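Local coordinates for protein putative PLP-dependent aminotransferase (Bacillus cereus ATCC 10987, PDB 3JU7) that probably acts as a pyridoxal phosphate-dependent aminotransferase of the DegT/DnrJ/EryC1/StrS family, at residues A[83-88]-A[320-325]; A[101-106]-A[331-336]; A[107-112]-A[340-345]; A[133-138]-A[158-163]. All coordinates share one frame; numbering follows the deposited sequence.

How the contacts relate
Followed from the N terminus, the chain first lays down one half of contact 1, at the end of strand 80-84, then of contact 2, on the neighbouring strand 101-105, and of contact 3, in the loop that follows. Contact 4 is the first to close: its short loop runs from 133-138 to 158-163 through helix 146-153, and lies wholly within the longer loops of the other three. Much later, residues 320-325, 331-336 and 340-345 return in the same order, so contacts 1, 2 and 3 cross one another. They tie the C-terminal part to strands 80-84 and 101-105 and their adjoining loops, while contact 4 joins strand 130-133 to strand 159-161, consistent with one continuous central sheet.

Contact 1. Residues A[83-88]-A[320-325]; sequences MPSFTF and SPSCHQ
The imidazole of His324 receives Ser85 OG at its edge, in the ring plane and 2.5 Å from ND1, a short hydrogen bond in which either group could be the donor. One face of the same ring carries Gln325 CG, offset toward the rim. Phe86 also presents an edge, with CD1 3.5 Å from Ser322 OG, and Phe319 meets its ring edge-to-face. Ser85 OG stands anti to its backbone N (chi1 172°), where it also accepts a nearly straight bond from His324 N at 2.8 Å. The carbonyl of Ser85 is used as well: Cys323 N donates to Ser85 O at 3.1 Å. Both oxygens of one serine thus grip the 3-10 segment 323-325. In the alternating alpha/beta fold of this family, such loops gather at the ends of the parallel strands; here strand 80-84 gives way to an inverse gamma turn centred on Phe86. Cys323 SG packs close to this backbone, 3.2 Å from Thr87 O and 3.8 Å from Thr87 CG2. Within the returning loop, Gln325 OE1 accepts from Ser322 N at 2.8 Å. Beyond the turn, Phe88 lies edge-to-face with Phe218 of the second subunit.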
# COMPACT_ATOMS: atom_id res chain seq x y z
N MSE A 83 -17.50 7.45 13.28
CA MSE A 83 -17.20 8.23 12.08
C MSE A 83 -18.50 8.59 11.37
O MSE A 83 -19.53 8.00 11.60
CB MSE A 83 -16.31 7.44 11.12
CG MSE A 83 -16.96 6.12 10.68
SE MSE A 83 -15.92 5.04 9.45
CE MSE A 83 -14.39 4.67 10.56
N PRO A 84 -18.43 9.54 10.46
CA PRO A 84 -19.60 9.79 9.63
C PRO A 84 -19.85 8.67 8.63
O PRO A 84 -18.90 7.96 8.27
CB PRO A 84 -19.22 11.07 8.90
CG PRO A 84 -17.72 10.98 8.80
CD PRO A 84 -17.33 10.48 10.17
N SER A 85 -21.11 8.50 8.21
CA SER A 85 -21.46 7.66 7.06
C SER A 85 -21.13 8.43 5.78
O SER A 85 -20.68 7.86 4.77
CB SER A 85 -22.96 7.34 7.09
OG SER A 85 -23.37 6.69 5.90
N PHE A 86 -21.32 9.74 5.85
CA PHE A 86 -21.10 10.60 4.69
C PHE A 86 -19.60 10.81 4.49
O PHE A 86 -19.04 11.84 4.86
CB PHE A 86 -21.86 11.92 4.87
CG PHE A 86 -21.90 12.79 3.65
CD1 PHE A 86 -22.83 12.56 2.64
CD2 PHE A 86 -21.04 13.88 3.52
CE1 PHE A 86 -22.89 13.38 1.52
CE2 PHE A 86 -21.11 14.73 2.40
CZ PHE A 86 -22.03 14.46 1.39
N THR A 87 -18.95 9.80 3.92
CA THR A 87 -17.51 9.83 3.66
C THR A 87 -17.22 8.83 2.54
O THR A 87 -18.10 8.11 2.11
CB THR A 87 -16.69 9.48 4.94
OG1 THR A 87 -15.29 9.68 4.69
CG2 THR A 87 -16.95 8.01 5.37
N PHE A 88 -15.98 8.82 2.06
CA PHE A 88 -15.56 7.87 1.04
C PHE A 88 -15.37 6.50 1.73
O PHE A 88 -15.03 6.45 2.90
CB PHE A 88 -14.28 8.36 0.40
CG PHE A 88 -13.82 7.53 -0.79
CD1 PHE A 88 -14.55 7.54 -1.97
CD2 PHE A 88 -12.61 6.85 -0.77
CE1 PHE A 88 -14.15 6.80 -3.05
CE2 PHE A 88 -12.21 6.14 -1.86
CZ PHE A 88 -12.99 6.12 -3.02
N SER A 320 -23.55 9.41 -2.38
CA SER A 320 -24.90 8.88 -2.47
C SER A 320 -24.83 7.72 -3.43
O SER A 320 -24.64 7.96 -4.62
CB SER A 320 -25.83 9.97 -3.00
OG SER A 320 -27.10 9.44 -3.26
N PRO A 321 -24.95 6.46 -2.94
CA PRO A 321 -25.20 6.09 -1.54
C PRO A 321 -24.10 6.50 -0.59
O PRO A 321 -22.91 6.46 -0.94
CB PRO A 321 -25.24 4.56 -1.60
CG PRO A 321 -24.39 4.21 -2.81
CD PRO A 321 -24.83 5.26 -3.78
N SER A 322 -24.50 6.90 0.62
CA SER A 322 -23.54 7.08 1.68
C SER A 322 -23.08 5.71 2.15
O SER A 322 -23.71 4.69 1.80
CB SER A 322 -24.17 7.85 2.84
OG SER A 322 -23.72 9.18 2.83
N CYS A 323 -22.04 5.68 2.99
CA CYS A 323 -21.45 4.40 3.42
C CYS A 323 -22.51 3.50 4.03
O CYS A 323 -22.57 2.34 3.67
CB CYS A 323 -20.27 4.58 4.39
SG CYS A 323 -18.82 5.30 3.57
N HIS A 324 -23.34 4.04 4.93
CA HIS A 324 -24.32 3.23 5.63
C HIS A 324 -25.33 2.65 4.66
O HIS A 324 -26.00 1.68 5.00
CB HIS A 324 -25.02 4.03 6.75
CG HIS A 324 -26.11 4.97 6.29
ND1 HIS A 324 -25.86 6.23 5.80
CD2 HIS A 324 -27.46 4.86 6.35
CE1 HIS A 324 -26.99 6.85 5.53
NE2 HIS A 324 -27.99 6.02 5.83
N GLN A 325 -25.44 3.24 3.47
CA GLN A 325 -26.36 2.77 2.42
C GLN A 325 -25.71 1.75 1.45
O GLN A 325 -26.41 1.09 0.69
CB GLN A 325 -26.92 3.97 1.64
CG GLN A 325 -27.62 4.98 2.55
CD GLN A 325 -27.99 6.26 1.86
OE1 GLN A 325 -27.25 6.74 0.99
NE2 GLN A 325 -29.15 6.84 2.23

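Contact 2. Residues A[101-106]-A[331-336]; sequences EPYFID and NYKSTD
Tyr332 lies with one ring face over Pro102, whose CD sits 3.5 Å from the ring centroid and almost on the ring normal, a centred CH-pi contact. Tyr332 CG, anti to the carbonyl carbon (chi1 -72°), starts the ring toward Pro102. Glu101 CG comes to the edge of the same ring, near CE1. One residue on, the roles reverse: the ring of Tyr103 is the acceptor and Lys333 CB rides over its face toward the rim, 3.7 Å from the centroid, while Tyr103 OH bonds to Lys122. Thr335 takes the rotamer that sets OG1 between its backbone N and carbonyl carbon (chi1 64°). There OG1 accepts from Asp106 N at 3.2 Å and donates to Asp336 O at 2.8 Å, and the methyl CG2 is left to meet Ile105 CD1 at 3.5 Å. Waters work at both ends. One joins Glu101 OE1, Pro102 O and Lys333 N; the other donates to Asp106 OD2 and Asp336 OD1, probably easing the proximity of two carboxylates. Asp106 also has a salt bridge to Arg339 and a hydrogen bond to Thr340; Asp336 bonds to Thr338. In the middle, Phe104 N donates to Lys333 O at 2.9 Å and Phe104 O accepts from Thr335 N at 2.8 Å. Phe104 so brackets Ser334, the pattern of a single parallel beta bridge by which an otherwise irregular segment flanks a strand of a parallel sheet.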
# COMPACT_ATOMS: atom_id res chain seq x y z
N GLU A 101 -15.44 -2.10 14.32
CA GLU A 101 -16.69 -1.92 13.62
C GLU A 101 -16.90 -0.43 13.45
O GLU A 101 -16.78 0.33 14.41
CB GLU A 101 -17.86 -2.49 14.42
CG GLU A 101 -17.90 -3.96 14.47
CD GLU A 101 -19.21 -4.48 15.04
OE1 GLU A 101 -20.23 -3.74 15.09
OE2 GLU A 101 -19.22 -5.64 15.44
N PRO A 102 -17.22 0.02 12.24
CA PRO A 102 -17.66 1.40 12.19
C PRO A 102 -18.96 1.55 13.00
O PRO A 102 -19.74 0.59 13.12
CB PRO A 102 -17.90 1.64 10.69
CG PRO A 102 -17.05 0.56 10.00
CD PRO A 102 -17.12 -0.61 10.92
N TYR A 103 -19.12 2.73 13.59
CA TYR A 103 -20.35 3.16 14.25
C TYR A 103 -20.68 4.55 13.69
O TYR A 103 -19.99 5.55 14.00
CB TYR A 103 -20.16 3.23 15.75
CG TYR A 103 -21.46 3.20 16.56
CD1 TYR A 103 -22.46 4.17 16.39
CD2 TYR A 103 -21.68 2.20 17.51
CE1 TYR A 103 -23.62 4.14 17.15
CE2 TYR A 103 -22.84 2.17 18.26
CZ TYR A 103 -23.80 3.13 18.08
OH TYR A 103 -24.93 3.05 18.84
N PHE A 104 -21.71 4.63 12.85
CA PHE A 104 -21.94 5.85 12.09
C PHE A 104 -22.71 6.92 12.89
O PHE A 104 -23.71 6.62 13.57
CB PHE A 104 -22.65 5.55 10.78
CG PHE A 104 -21.90 4.65 9.85
CD1 PHE A 104 -20.69 5.06 9.28
CD2 PHE A 104 -22.40 3.42 9.50
CE1 PHE A 104 -20.01 4.25 8.40
CE2 PHE A 104 -21.71 2.60 8.62
CZ PHE A 104 -20.52 3.01 8.08
N ILE A 105 -22.24 8.17 12.74
CA ILE A 105 -22.75 9.34 13.44
C ILE A 105 -23.28 10.33 12.38
O ILE A 105 -22.57 10.66 11.39
CB ILE A 105 -21.60 10.02 14.27
CG1 ILE A 105 -20.88 8.99 15.16
CG2 ILE A 105 -22.06 11.30 15.08
CD1 ILE A 105 -21.74 8.23 16.14
N ASP A 106 -24.49 10.86 12.61
CA ASP A 106 -25.08 11.85 11.71
C ASP A 106 -24.24 13.13 11.53
O ASP A 106 -23.40 13.47 12.39
CB ASP A 106 -26.44 12.26 12.22
CG ASP A 106 -27.40 12.56 11.10
OD1 ASP A 106 -27.10 12.23 9.91
OD2 ASP A 106 -28.49 13.08 11.43
N ASN A 331 -25.14 -3.05 7.84
CA ASN A 331 -25.50 -3.60 9.11
C ASN A 331 -24.69 -3.08 10.28
O ASN A 331 -24.90 -3.55 11.36
CB ASN A 331 -25.44 -5.12 9.02
CG ASN A 331 -26.51 -5.68 8.07
OD1 ASN A 331 -27.50 -5.00 7.75
ND2 ASN A 331 -26.31 -6.90 7.61
N TYR A 332 -23.79 -2.12 10.08
CA TYR A 332 -23.08 -1.55 11.21
C TYR A 332 -24.00 -0.60 11.96
O TYR A 332 -24.88 0.03 11.38
CB TYR A 332 -21.83 -0.82 10.76
CG TYR A 332 -20.76 -1.78 10.31
CD1 TYR A 332 -20.17 -2.66 11.21
CD2 TYR A 332 -20.34 -1.82 8.98
CE1 TYR A 332 -19.21 -3.54 10.81
CE2 TYR A 332 -19.36 -2.72 8.58
CZ TYR A 332 -18.81 -3.57 9.50
OH TYR A 332 -17.85 -4.49 9.14
N LYS A 333 -23.76 -0.48 13.27
CA LYS A 333 -24.55 0.40 14.12
C LYS A 333 -24.39 1.88 13.71
O LYS A 333 -23.41 2.27 13.09
CB LYS A 333 -24.12 0.24 15.58
CG LYS A 333 -24.40 -1.14 16.14
CD LYS A 333 -24.06 -1.19 17.59
CE LYS A 333 -24.22 -2.59 18.17
NZ LYS A 333 -25.65 -3.05 18.10
N SER A 334 -25.40 2.67 14.07
CA SER A 334 -25.38 4.10 13.83
C SER A 334 -26.33 4.78 14.78
O SER A 334 -27.19 4.15 15.38
CB SER A 334 -25.80 4.42 12.40
OG SER A 334 -27.17 4.09 12.20
N THR A 335 -26.15 6.08 14.93
CA THR A 335 -27.14 6.95 15.54
C THR A 335 -28.20 7.06 14.45
O THR A 335 -28.02 6.53 13.36
CB THR A 335 -26.55 8.33 15.73
OG1 THR A 335 -26.25 8.88 14.42
CG2 THR A 335 -25.25 8.23 16.57
N ASP A 336 -29.29 7.75 14.74
CA ASP A 336 -30.21 8.20 13.70
C ASP A 336 -29.41 8.98 12.66
O ASP A 336 -28.54 9.79 13.01
CB ASP A 336 -31.28 9.11 14.30
CG ASP A 336 -32.29 9.56 13.26
OD1 ASP A 336 -32.06 10.58 12.57
OD2 ASP A 336 -33.36 8.89 13.16
O HOH W 1 -21.21 -1.30 14.19
O HOH W 2 -30.73 12.87 12.80

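Contact 3. Residues A[107-112]-A[340-345]; sequences ISIDDW and TNKIAK
Ile343 fills the tight half of this contact, its CD1 lying 3.5 Å from Ile109 O and 3.6 Å from Trp112 NE1. That methyl therefore covers the place where Trp112 NE1 makes a weak hydrogen bond to Ile109 O. The same isoleucine sets CG2 over a face of the indole, the two side chains crossing at about a right angle. Its CG1 branch, anti to the carbonyl carbon (chi1 -68°), meets Ile109 CD1 at 3.8 Å and Ile107 CD1 at 4.0 Å, so one helix side chain touches three from the loop. Phe86 and Leu294 add to this buried cluster. Packing thins toward solvent, where the exposed Ile109 turns CD1 to the aliphatic part of Lys342, 4.0 Å from CG. The ammonium group of Lys342 goes elsewhere, to a salt bridge with Glu297. At the other end Thr340 OG1 touches Ile107 CG1 at 3.7 Å but bonds to Asp106. No hydrogen bond joins 107-112 to 340-345, and apolar packing carries the association. In this alpha/beta fold the beta-alpha connection from strand 101-105 to helix 116-126 is thus packed against helix 338-346, from the C-terminal part of the chain.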
# COMPACT_ATOMS: atom_id res chain seq x y z
N ILE A 107 -24.49 13.84 10.44
CA ILE A 107 -23.75 15.09 10.13
C ILE A 107 -24.67 16.33 10.32
O ILE A 107 -25.88 16.21 10.33
CB ILE A 107 -23.20 15.07 8.67
CG1 ILE A 107 -24.31 14.77 7.63
CG2 ILE A 107 -22.10 14.01 8.50
CD1 ILE A 107 -23.91 15.15 6.19
N SER A 108 -24.06 17.50 10.49
CA SER A 108 -24.78 18.75 10.40
C SER A 108 -25.25 18.99 8.97
O SER A 108 -24.55 18.69 8.01
CB SER A 108 -23.93 19.91 10.89
OG SER A 108 -23.73 19.76 12.30
N ILE A 109 -26.46 19.53 8.83
CA ILE A 109 -27.07 19.75 7.53
C ILE A 109 -26.37 20.84 6.73
O ILE A 109 -26.49 20.85 5.51
CB ILE A 109 -28.58 20.09 7.68
CG1 ILE A 109 -29.34 19.65 6.43
CG2 ILE A 109 -28.77 21.60 8.03
CD1 ILE A 109 -29.66 18.11 6.36
N ASP A 110 -25.58 21.69 7.38
CA ASP A 110 -24.92 22.80 6.68
C ASP A 110 -23.44 22.65 6.38
O ASP A 110 -23.02 22.94 5.25
CB ASP A 110 -25.16 24.13 7.43
CG ASP A 110 -24.78 24.07 8.90
OD1 ASP A 110 -24.27 23.03 9.40
OD2 ASP A 110 -25.02 25.08 9.55
N ASP A 111 -22.64 22.22 7.36
CA ASP A 111 -21.19 22.07 7.13
C ASP A 111 -20.79 20.65 6.74
O ASP A 111 -19.68 20.44 6.30
CB ASP A 111 -20.34 22.62 8.31
CG ASP A 111 -20.59 21.91 9.64
OD1 ASP A 111 -20.90 20.70 9.68
OD2 ASP A 111 -20.44 22.59 10.69
N TRP A 112 -21.73 19.72 6.91
CA TRP A 112 -21.62 18.31 6.53
C TRP A 112 -20.52 17.56 7.23
O TRP A 112 -20.04 16.54 6.75
CB TRP A 112 -21.50 18.15 5.02
CG TRP A 112 -22.46 18.99 4.27
CD1 TRP A 112 -23.70 19.39 4.68
CD2 TRP A 112 -22.28 19.54 2.96
NE1 TRP A 112 -24.30 20.16 3.72
CE2 TRP A 112 -23.45 20.27 2.65
CE3 TRP A 112 -21.24 19.50 2.02
CZ2 TRP A 112 -23.60 20.96 1.43
CZ3 TRP A 112 -21.39 20.16 0.83
CH2 TRP A 112 -22.57 20.89 0.54
N THR A 340 -27.92 12.83 7.23
CA THR A 340 -27.05 12.17 6.24
C THR A 340 -27.92 11.73 5.06
O THR A 340 -27.58 11.93 3.91
CB THR A 340 -26.27 10.95 6.85
OG1 THR A 340 -25.57 11.36 8.05
CG2 THR A 340 -25.23 10.39 5.88
N ASN A 341 -29.07 11.16 5.36
CA ASN A 341 -29.98 10.72 4.30
C ASN A 341 -30.44 11.87 3.43
O ASN A 341 -30.48 11.77 2.20
CB ASN A 341 -31.20 9.98 4.88
CG ASN A 341 -30.83 8.63 5.46
OD1 ASN A 341 -29.73 8.12 5.20
ND2 ASN A 341 -31.72 8.05 6.25
N LYS A 342 -30.79 12.95 4.08
CA LYS A 342 -31.25 14.11 3.36
C LYS A 342 -30.14 14.66 2.45
O LYS A 342 -30.37 14.88 1.26
CB LYS A 342 -31.78 15.17 4.35
CG LYS A 342 -32.15 16.50 3.72
CD LYS A 342 -33.26 16.37 2.69
CE LYS A 342 -34.59 16.21 3.34
NZ LYS A 342 -34.96 17.53 3.98
N ILE A 343 -28.95 14.87 3.01
CA ILE A 343 -27.83 15.41 2.21
C ILE A 343 -27.47 14.45 1.06
O ILE A 343 -27.01 14.88 0.01
CB ILE A 343 -26.60 15.69 3.11
CG1 ILE A 343 -26.91 16.85 4.07
CG2 ILE A 343 -25.32 16.01 2.26
CD1 ILE A 343 -27.32 18.18 3.37
N ALA A 344 -27.66 13.16 1.26
CA ALA A 344 -27.36 12.16 0.24
C ALA A 344 -28.45 12.17 -0.85
O ALA A 344 -28.21 11.67 -1.93
CB ALA A 344 -27.20 10.77 0.86
N LYS A 345 -29.62 12.74 -0.57
CA LYS A 345 -30.65 12.91 -1.64
C LYS A 345 -30.44 14.17 -2.46
O LYS A 345 -31.00 14.30 -3.54
CB LYS A 345 -32.06 12.97 -1.05
CG LYS A 345 -32.53 11.69 -0.41

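Contact 4. Residues A[133-138]-A[158-163]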
# COMPACT_ATOMS: atom_id res chain seq x y z
N VAL A 133 -12.15 7.71 17.24
CA VAL A 133 -13.01 8.63 16.55
C VAL A 133 -12.29 9.08 15.28
O VAL A 133 -11.12 9.49 15.33
CB VAL A 133 -13.36 9.86 17.44
CG1 VAL A 133 -14.05 10.92 16.63
CG2 VAL A 133 -14.19 9.42 18.69
N VAL A 134 -12.98 9.01 14.14
CA VAL A 134 -12.36 9.29 12.85
C VAL A 134 -13.27 10.25 12.08
O VAL A 134 -14.12 9.82 11.29
CB VAL A 134 -12.13 7.97 12.07
CG1 VAL A 134 -11.35 8.20 10.75
CG2 VAL A 134 -11.41 6.96 12.97
N PRO A 135 -13.11 11.55 12.32
CA PRO A 135 -13.90 12.50 11.54
C PRO A 135 -13.31 12.67 10.14
O PRO A 135 -12.11 12.38 9.91
CB PRO A 135 -13.78 13.81 12.35
CG PRO A 135 -12.50 13.68 13.06
CD PRO A 135 -12.24 12.23 13.29
N TYR A 136 -14.18 13.09 9.22
CA TYR A 136 -13.76 13.45 7.85
C TYR A 136 -13.92 14.95 7.59
O TYR A 136 -14.98 15.50 7.81
CB TYR A 136 -14.58 12.62 6.89
CG TYR A 136 -14.55 13.06 5.46
CD1 TYR A 136 -13.38 13.38 4.82
CD2 TYR A 136 -15.72 13.07 4.71
CE1 TYR A 136 -13.38 13.76 3.48
CE2 TYR A 136 -15.72 13.45 3.38
CZ TYR A 136 -14.56 13.80 2.76
OH TYR A 136 -14.58 14.21 1.42
N ALA A 137 -12.87 15.61 7.13
CA ALA A 137 -12.93 17.04 6.85
C ALA A 137 -13.56 17.20 5.45
O ALA A 137 -12.90 17.50 4.45
CB ALA A 137 -11.55 17.66 6.93
N THR A 138 -14.87 16.99 5.44
CA THR A 138 -15.66 16.85 4.21
C THR A 138 -15.30 17.83 3.12
O THR A 138 -15.28 19.05 3.34
CB THR A 138 -17.18 17.00 4.54
OG1 THR A 138 -17.48 16.11 5.61
CG2 THR A 138 -18.07 16.73 3.33
N VAL A 158 -8.20 10.42 18.18
CA VAL A 158 -8.79 10.94 16.95
C VAL A 158 -7.79 10.90 15.81
O VAL A 158 -6.64 11.32 15.95
CB VAL A 158 -9.18 12.40 17.12
CG1 VAL A 158 -9.73 12.93 15.80
CG2 VAL A 158 -10.12 12.56 18.35
N VAL A 159 -8.23 10.33 14.70
CA VAL A 159 -7.47 10.31 13.48
C VAL A 159 -8.41 10.93 12.47
O VAL A 159 -9.53 10.40 12.19
CB VAL A 159 -7.08 8.88 13.03
CG1 VAL A 159 -6.61 8.93 11.58
CG2 VAL A 159 -6.00 8.26 13.96
N VAL A 160 -7.96 12.05 11.92
CA VAL A 160 -8.78 12.86 11.00
C VAL A 160 -8.49 12.47 9.56
O VAL A 160 -7.32 12.56 9.12
CB VAL A 160 -8.49 14.35 11.18
CG1 VAL A 160 -9.22 15.18 10.11
CG2 VAL A 160 -8.84 14.80 12.61
N ASP A 161 -9.52 11.98 8.86
CA ASP A 161 -9.46 11.78 7.41
C ASP A 161 -9.65 13.13 6.70
O ASP A 161 -10.75 13.65 6.58
CB ASP A 161 -10.53 10.78 6.95
CG ASP A 161 -10.44 10.43 5.47
OD1 ASP A 161 -9.85 11.21 4.68
OD2 ASP A 161 -11.00 9.38 5.07
N ALA A 162 -8.55 13.68 6.22
CA ALA A 162 -8.51 14.91 5.46
C ALA A 162 -7.94 14.57 4.09
O ALA A 162 -7.16 15.33 3.53
CB ALA A 162 -7.63 15.95 6.19
N ALA A 163 -8.32 13.40 3.56
CA ALA A 163 -7.76 12.86 2.31
C ALA A 163 -7.66 13.89 1.20
O ALA A 163 -6.63 14.00 0.57
CB ALA A 163 -8.55 11.62 1.83
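Tyr136 holds CG anti to its backbone N (chi1 166°), and its ring edge meets Asp161 O in the ring plane, 3.2 Å from CD1. Asp161 adopts the same form, CG anti to N (chi1 -175°); its OD1 accepts from Ala163 N at 2.9 Å, closing an Asx turn. The other oxygen, OD2, bonds to Thr91 and to the pyridine N1 of the pyridoxal phosphate-lysine at position 191, the aspartate-to-cofactor link familiar from fold type I enzymes. The backbones run side by side in the same direction. Val133 O accepts from Val159 N at 3.1 Å, Pro135 O from Asp161 N at 2.8 Å, and Asp161 O from Ala137 N at 2.9 Å. This is a beta-alpha-beta crossover: strand 130-133 leads through helix 146-153 to the parallel strand 159-161. Pro135 has no N-H to offer, and Val159 O instead takes a CA-H...O contact from Val134 CA at 3.1 Å, with Pro135 CD packed beside it. The proline ring lies at about a right angle to two valines, touching Val158 CG1 through CD at 3.6 Å and Val160 CG2 through CG at 3.9 Å. Tyr148 of the crossover helix packs on Pro135 and Val158.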